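Local coordinates for putative NTP pyrophosphohydrolase (Exiguobacterium sibiricum 255-15, PDB 3NL9) that probably hydrolyses nucleoside triphosphates to nucleoside monophosphates and pyrophosphate, as an all-helical member of the phosphoribosyl-ATP pyrophosphohydrolase family, at the interface of chains A and B. Sequence-based numbering; all coordinates share one arbitrary frame. Chains: chain A/B, putative NTP pyrophosphohydrolase.

Contact 1: the interface of chains A and B. Residues chain A 8, 10-12, 15, 21; chain B 103, 106-107, 109-110.
A:Val11 and B:Tyr103 meet methyl to face at the centre of a helix-on-helix patch in this all-alpha pyrophosphohydrolase of the phosphoribosyl-ATP pyrophosphohydrolase family. Helix 7-17 of chain A packs here against the C-terminal part of helix 87-112 of chain B. A:Val11 CG2 sits over the middle of the phenol ring, 3.8 Å from B:Tyr103 CZ, while the two side chains run past each other in opposite directions. The same methyl lies 3.6 Å from B:Met106 CB, a selenomethionine whose chain crosses the valine at about a right angle. The other branch, CG1, is anti to the backbone N (chi1 -179°) and lies 3.5 Å from B:Gly107 CA, which the glycine presents to the methyl.

B:Val110 inserts its two branches among A:Tyr8, A:Lys12 and A:His15, burying 86 Å². Its CG2 presses on the A:Lys12 backbone and lies 3.6 Å from A:Tyr8 CE1. With CG anti to the backbone N (chi1 175°), A:Tyr8 also brings CE1 near B:Val110 N and has B:Phe109 C at its ring edge, in plane. B:Val110 CG1 lies over the A:His15 face, 3.6 Å from ND1, the side chains sliding oppositely. An intrachain hydrogen bond from A:His15 ND1 to A:Pro21 O (2.7 Å, 169° at the hydrogen) fixes that imidazole's rotation; the acceptor lies near the ring plane. At the rim, water 1 bridges A:Tyr8 OH (3.0 Å) and the carbonyl B:Val110 O (2.8 Å).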
loop_
_atom_site.group_PDB
_atom_site.type_symbol
_atom_site.label_atom_id
_atom_site.label_comp_id
_atom_site.label_asym_id
_atom_site.label_seq_id
_atom_site.Cartn_x
_atom_site.Cartn_y
_atom_site.Cartn_z
ATOM N N TYR A 8 -6.596 -6.994 -8.426
ATOM C CA TYR A 8 -7.010 -7.980 -7.432
ATOM C C TYR A 8 -7.037 -9.393 -8.031
ATOM O O TYR A 8 -6.589 -10.362 -7.395
ATOM C CB TYR A 8 -8.398 -7.588 -6.847
ATOM C CG TYR A 8 -8.972 -8.612 -5.877
ATOM C CD1 TYR A 8 -8.485 -8.746 -4.574
ATOM C CD2 TYR A 8 -9.966 -9.482 -6.288
ATOM C CE1 TYR A 8 -9.031 -9.719 -3.691
ATOM C CE2 TYR A 8 -10.500 -10.430 -5.435
ATOM C CZ TYR A 8 -10.031 -10.551 -4.140
ATOM O OH TYR A 8 -10.594 -11.508 -3.312
ATOM N N ASP A 10 -5.330 -10.483 -10.539
ATOM C CA ASP A 10 -3.936 -10.870 -10.871
ATOM C C ASP A 10 -3.197 -11.395 -9.629
ATOM O O ASP A 10 -2.595 -12.463 -9.654
ATOM C CB ASP A 10 -3.183 -9.682 -11.470
ATOM C CG ASP A 10 -3.533 -9.415 -12.965
ATOM O OD1 ASP A 10 -4.219 -10.221 -13.607
ATOM O OD2 ASP A 10 -3.109 -8.372 -13.493
ATOM N N VAL A 11 -3.304 -10.688 -8.498
ATOM C CA VAL A 11 -2.713 -11.196 -7.253
ATOM C C VAL A 11 -3.421 -12.435 -6.750
ATOM O O VAL A 11 -2.788 -13.327 -6.226
ATOM C CB VAL A 11 -2.661 -10.170 -6.124
ATOM C CG1 VAL A 11 -1.989 -10.800 -4.846
ATOM C CG2 VAL A 11 -1.897 -8.996 -6.577
ATOM N N LYS A 12 -4.745 -12.488 -6.900
ATOM C CA LYS A 12 -5.480 -13.681 -6.514
ATOM C C LYS A 12 -4.951 -14.890 -7.284
ATOM O O LYS A 12 -4.726 -15.984 -6.731
ATOM C CB LYS A 12 -6.969 -13.460 -6.773
ATOM C CG LYS A 12 -7.837 -14.610 -6.306
ATOM C CD LYS A 12 -9.302 -14.240 -6.361
ATOM C CE LYS A 12 -10.147 -15.484 -6.136
ATOM N NZ LYS A 12 -11.564 -15.139 -5.894
ATOM N N HIS A 15 -1.558 -15.899 -5.933
ATOM C CA HIS A 15 -1.767 -16.692 -4.713
ATOM C C HIS A 15 -2.158 -18.149 -4.936
ATOM O O HIS A 15 -1.574 -19.040 -4.281
ATOM C CB HIS A 15 -2.757 -16.014 -3.741
ATOM C CG HIS A 15 -2.154 -14.894 -2.934
ATOM N ND1 HIS A 15 -2.356 -14.771 -1.575
ATOM C CD2 HIS A 15 -1.387 -13.833 -3.298
ATOM C CE1 HIS A 15 -1.729 -13.694 -1.133
ATOM N NE2 HIS A 15 -1.132 -13.106 -2.157
ATOM N N PRO A 21 -2.067 -18.111 0.829
ATOM C CA PRO A 21 -3.431 -18.119 1.331
ATOM C C PRO A 21 -4.364 -17.267 0.511
ATOM O O PRO A 21 -3.968 -16.203 -0.006
ATOM C CB PRO A 21 -3.298 -17.550 2.767
ATOM C CG PRO A 21 -1.878 -17.843 3.164
ATOM C CD PRO A 21 -1.088 -17.740 1.887
ATOM N N TYR B 103 1.310 -4.358 -4.672
ATOM C CA TYR B 103 1.126 -5.818 -4.854
ATOM C C TYR B 103 0.795 -6.503 -3.509
ATOM O O TYR B 103 -0.078 -7.386 -3.397
ATOM C CB TYR B 103 2.399 -6.458 -5.451
ATOM C CG TYR B 103 2.116 -7.711 -6.246
ATOM C CD1 TYR B 103 2.048 -8.938 -5.630
ATOM C CD2 TYR B 103 1.891 -7.655 -7.621
ATOM C CE1 TYR B 103 1.779 -10.070 -6.339
ATOM C CE2 TYR B 103 1.605 -8.806 -8.350
ATOM C CZ TYR B 103 1.571 -10.013 -7.696
ATOM O OH TYR B 103 1.321 -11.186 -8.324
HETATM N N MSE B 106 -2.679 -5.611 -2.288
HETATM C CA MSE B 106 -3.628 -6.406 -3.027
HETATM C C MSE B 106 -3.694 -7.826 -2.486
HETATM O O MSE B 106 -4.790 -8.350 -2.374
HETATM C CB MSE B 106 -3.386 -6.392 -4.547
HETATM C CG MSE B 106 -3.688 -5.038 -5.200
HETATM SE SE MSE B 106 -5.647 -4.793 -5.220
HETATM C CE MSE B 106 -5.932 -3.051 -6.031
ATOM N N GLY B 107 -2.551 -8.389 -2.109
ATOM C CA GLY B 107 -2.487 -9.740 -1.523
ATOM C C GLY B 107 -3.177 -9.854 -0.180
ATOM O O GLY B 107 -3.748 -10.898 0.159
ATOM N N PHE B 109 -5.888 -7.957 0.526
ATOM C CA PHE B 109 -7.271 -8.113 0.103
ATOM C C PHE B 109 -7.551 -9.567 -0.246
ATOM O O PHE B 109 -8.562 -10.109 0.197
ATOM C CB PHE B 109 -7.687 -7.184 -1.063
ATOM C CG PHE B 109 -7.940 -5.766 -0.635
ATOM C CD1 PHE B 109 -9.147 -5.418 -0.031
ATOM C CD2 PHE B 109 -6.978 -4.801 -0.781
ATOM C CE1 PHE B 109 -9.385 -4.140 0.374
ATOM C CE2 PHE B 109 -7.210 -3.507 -0.369
ATOM C CZ PHE B 109 -8.421 -3.177 0.205
ATOM N N VAL B 110 -6.665 -10.212 -1.012
ATOM C CA VAL B 110 -6.894 -11.634 -1.399
ATOM C C VAL B 110 -6.993 -12.509 -0.137
ATOM O O VAL B 110 -7.837 -13.423 -0.045
ATOM C CB VAL B 110 -5.771 -12.167 -2.338
ATOM C CG1 VAL B 110 -5.731 -13.765 -2.438
ATOM C CG2 VAL B 110 -5.859 -11.473 -3.719
HETATM O O HOH W 1 -9.355 -14.071 -2.277
#

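Contact 2: the interface of chains A and B. Residues chain A 51, 54, 56-57, 60; chain B 78, 81-84.
B:Tyr83 is sandwiched between two parts of chain A in this all-alpha, phosphoribosyl-ATP pyrophosphohydrolase-type protein. One face of its phenol ring is covered by the backbone where A:Asn56 leads into helix 57-79, with A:Asn56 C above the ring centre. On the opposite face lies the imidazole of A:His51, near the end of helix 31-52, with the carbonyl B:Glu81 O toward the rim of the same face. The centroids of the two rings are 4.3 Å apart and the planes are inclined by 24°, so the rings are stacked but not parallel. The overlap is offset, since B:Tyr83 CD1 stands above the rim of the imidazole rather than its middle. At the edge of the phenol, in its plane, are A:His51 O and A:Phe60 CD2, the latter 3.4 Å from B:Tyr83 OH. The A:Phe60 ring in turn presents a face to A:His51 CD2, an intrachain contact at the CD2 edge of the imidazole.

A:His51 has CG anti to its backbone N (chi1 179°), which carries the ring out to the loop after helix 57-79 of chain B. NE2 donates a hydrogen bond to the carbonyl B:Glu81 O, 2.9 Å away; the acceptor lies close to the imidazole plane, yet the donor is above the carbonyl plane, and the bond is bent to 144° at the hydrogen. B:Ser78 O is 3.0 Å from the same NE2, but well off the imidazole plane and on the side away from B:Tyr83, so it can serve as a second, less aligned acceptor. Two carbonyl oxygens near NE2 suggest that this nitrogen carries a proton, though the coordinates do not show it.

Beyond the stack, B:Pro84 CD packs 3.4 Å from A:Ser54 O. At the other end, water 2 joins the phenol hydroxyl B:Tyr83 OH (2.7 Å) to the carboxylate oxygen A:Glu57 OE1 (2.9 Å).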
loop_
_atom_site.group_PDB
_atom_site.type_symbol
_atom_site.label_atom_id
_atom_site.label_comp_id
_atom_site.label_asym_id
_atom_site.label_seq_id
_atom_site.Cartn_x
_atom_site.Cartn_y
_atom_site.Cartn_z
ATOM N N HIS A 51 14.881 4.541 1.136
ATOM C CA HIS A 51 16.277 4.351 0.778
ATOM C C HIS A 51 16.462 4.843 -0.648
ATOM O O HIS A 51 17.391 5.591 -0.931
ATOM C CB HIS A 51 16.680 2.891 0.883
ATOM C CG HIS A 51 18.102 2.621 0.493
ATOM N ND1 HIS A 51 18.499 2.462 -0.819
ATOM C CD2 HIS A 51 19.220 2.463 1.242
ATOM C CE1 HIS A 51 19.798 2.221 -0.858
ATOM N NE2 HIS A 51 20.259 2.218 0.379
ATOM N N SER A 54 16.736 8.541 -0.941
ATOM C CA SER A 54 17.866 9.137 -0.238
ATOM C C SER A 54 19.161 9.168 -1.046
ATOM O O SER A 54 19.409 8.302 -1.867
ATOM C CB SER A 54 18.133 8.350 1.057
ATOM O OG SER A 54 17.070 8.519 1.980
ATOM N N ASN A 56 22.272 9.636 0.654
ATOM C CA ASN A 56 23.330 9.164 1.550
ATOM C C ASN A 56 22.749 8.615 2.846
ATOM O O ASN A 56 21.534 8.740 3.116
ATOM C CB ASN A 56 24.331 10.297 1.858
ATOM C CG ASN A 56 23.654 11.530 2.401
ATOM O OD1 ASN A 56 23.009 11.485 3.445
ATOM N ND2 ASN A 56 23.773 12.631 1.681
ATOM N N GLU A 57 23.635 8.033 3.656
ATOM C CA GLU A 57 23.242 7.386 4.914
ATOM C C GLU A 57 22.628 8.400 5.886
ATOM O O GLU A 57 21.652 8.102 6.555
ATOM C CB GLU A 57 24.459 6.676 5.530
ATOM C CG GLU A 57 24.190 6.008 6.858
ATOM C CD GLU A 57 25.378 5.190 7.342
ATOM O OE1 GLU A 57 25.470 3.998 6.953
ATOM O OE2 GLU A 57 26.201 5.748 8.111
ATOM N N PHE A 60 19.082 9.198 4.903
ATOM C CA PHE A 60 18.239 8.037 4.973
ATOM C C PHE A 60 17.870 7.747 6.438
ATOM O O PHE A 60 16.702 7.533 6.765
ATOM C CB PHE A 60 18.937 6.863 4.303
ATOM C CG PHE A 60 18.231 5.575 4.473
ATOM C CD1 PHE A 60 16.903 5.464 4.130
ATOM C CD2 PHE A 60 18.901 4.460 4.967
ATOM C CE1 PHE A 60 16.236 4.281 4.278
ATOM C CE2 PHE A 60 18.230 3.266 5.132
ATOM C CZ PHE A 60 16.906 3.172 4.785
ATOM N N SER B 78 19.161 -2.508 4.164
ATOM C CA SER B 78 19.226 -1.407 3.176
ATOM C C SER B 78 20.432 -0.471 3.363
ATOM O O SER B 78 20.938 0.108 2.395
ATOM C CB SER B 78 17.930 -0.605 3.182
ATOM O OG SER B 78 16.875 -1.401 2.663
ATOM N N GLU B 81 23.292 -1.168 1.120
ATOM C CA GLU B 81 23.062 -1.028 -0.324
ATOM C C GLU B 81 23.384 0.393 -0.727
ATOM O O GLU B 81 23.032 1.318 -0.002
ATOM C CB GLU B 81 21.599 -1.326 -0.663
ATOM C CG GLU B 81 21.186 -2.778 -0.442
ATOM C CD GLU B 81 21.928 -3.752 -1.370
ATOM O OE1 GLU B 81 21.913 -3.539 -2.613
ATOM O OE2 GLU B 81 22.536 -4.723 -0.853
ATOM N N THR B 82 24.036 0.563 -1.880
ATOM C CA THR B 82 24.468 1.881 -2.381
ATOM C C THR B 82 23.249 2.747 -2.723
ATOM O O THR B 82 22.238 2.220 -3.148
ATOM C CB THR B 82 25.345 1.746 -3.680
ATOM O OG1 THR B 82 24.586 1.066 -4.674
ATOM C CG2 THR B 82 26.653 0.957 -3.420
ATOM N N TYR B 83 23.362 4.063 -2.561
ATOM C CA TYR B 83 22.212 4.969 -2.713
ATOM C C TYR B 83 22.131 5.398 -4.175
ATOM O O TYR B 83 23.131 5.394 -4.869
ATOM C CB TYR B 83 22.316 6.199 -1.757
ATOM C CG TYR B 83 22.237 5.787 -0.314
ATOM C CD1 TYR B 83 21.011 5.624 0.311
ATOM C CD2 TYR B 83 23.392 5.503 0.407
ATOM C CE1 TYR B 83 20.934 5.186 1.625
ATOM C CE2 TYR B 83 23.334 5.067 1.724
ATOM C CZ TYR B 83 22.087 4.908 2.327
ATOM O OH TYR B 83 22.013 4.466 3.621
ATOM N N PRO B 84 20.930 5.740 -4.662
ATOM C CA PRO B 84 20.851 6.339 -5.986
ATOM C C PRO B 84 21.771 7.555 -6.138
ATOM O O PRO B 84 21.947 8.317 -5.190
ATOM C CB PRO B 84 19.389 6.792 -6.077
ATOM C CG PRO B 84 18.679 5.990 -5.105
ATOM C CD PRO B 84 19.620 5.680 -4.001
HETATM O O HOH W 2 24.276 3.274 4.431
#

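The C-alpha centres of contact 1 and contact 2 lie about 30 Å apart, and the two patches have no residue in common. They are connected along chain B: the loop at 81-84, used in contact 2, leads into helix 87-112, whose far part forms contact 1. Helix 57-79 enters contact 2 from both chains, by its start in A and its end in B. Because the interface is two-fold symmetric, each patch recurs with the chains exchanged. Such spread, involving helices 7-17, 31-52, 57-79 and 87-112, would suit a dimer, as in the deposited assembly, although the structure alone does not show the form in solution.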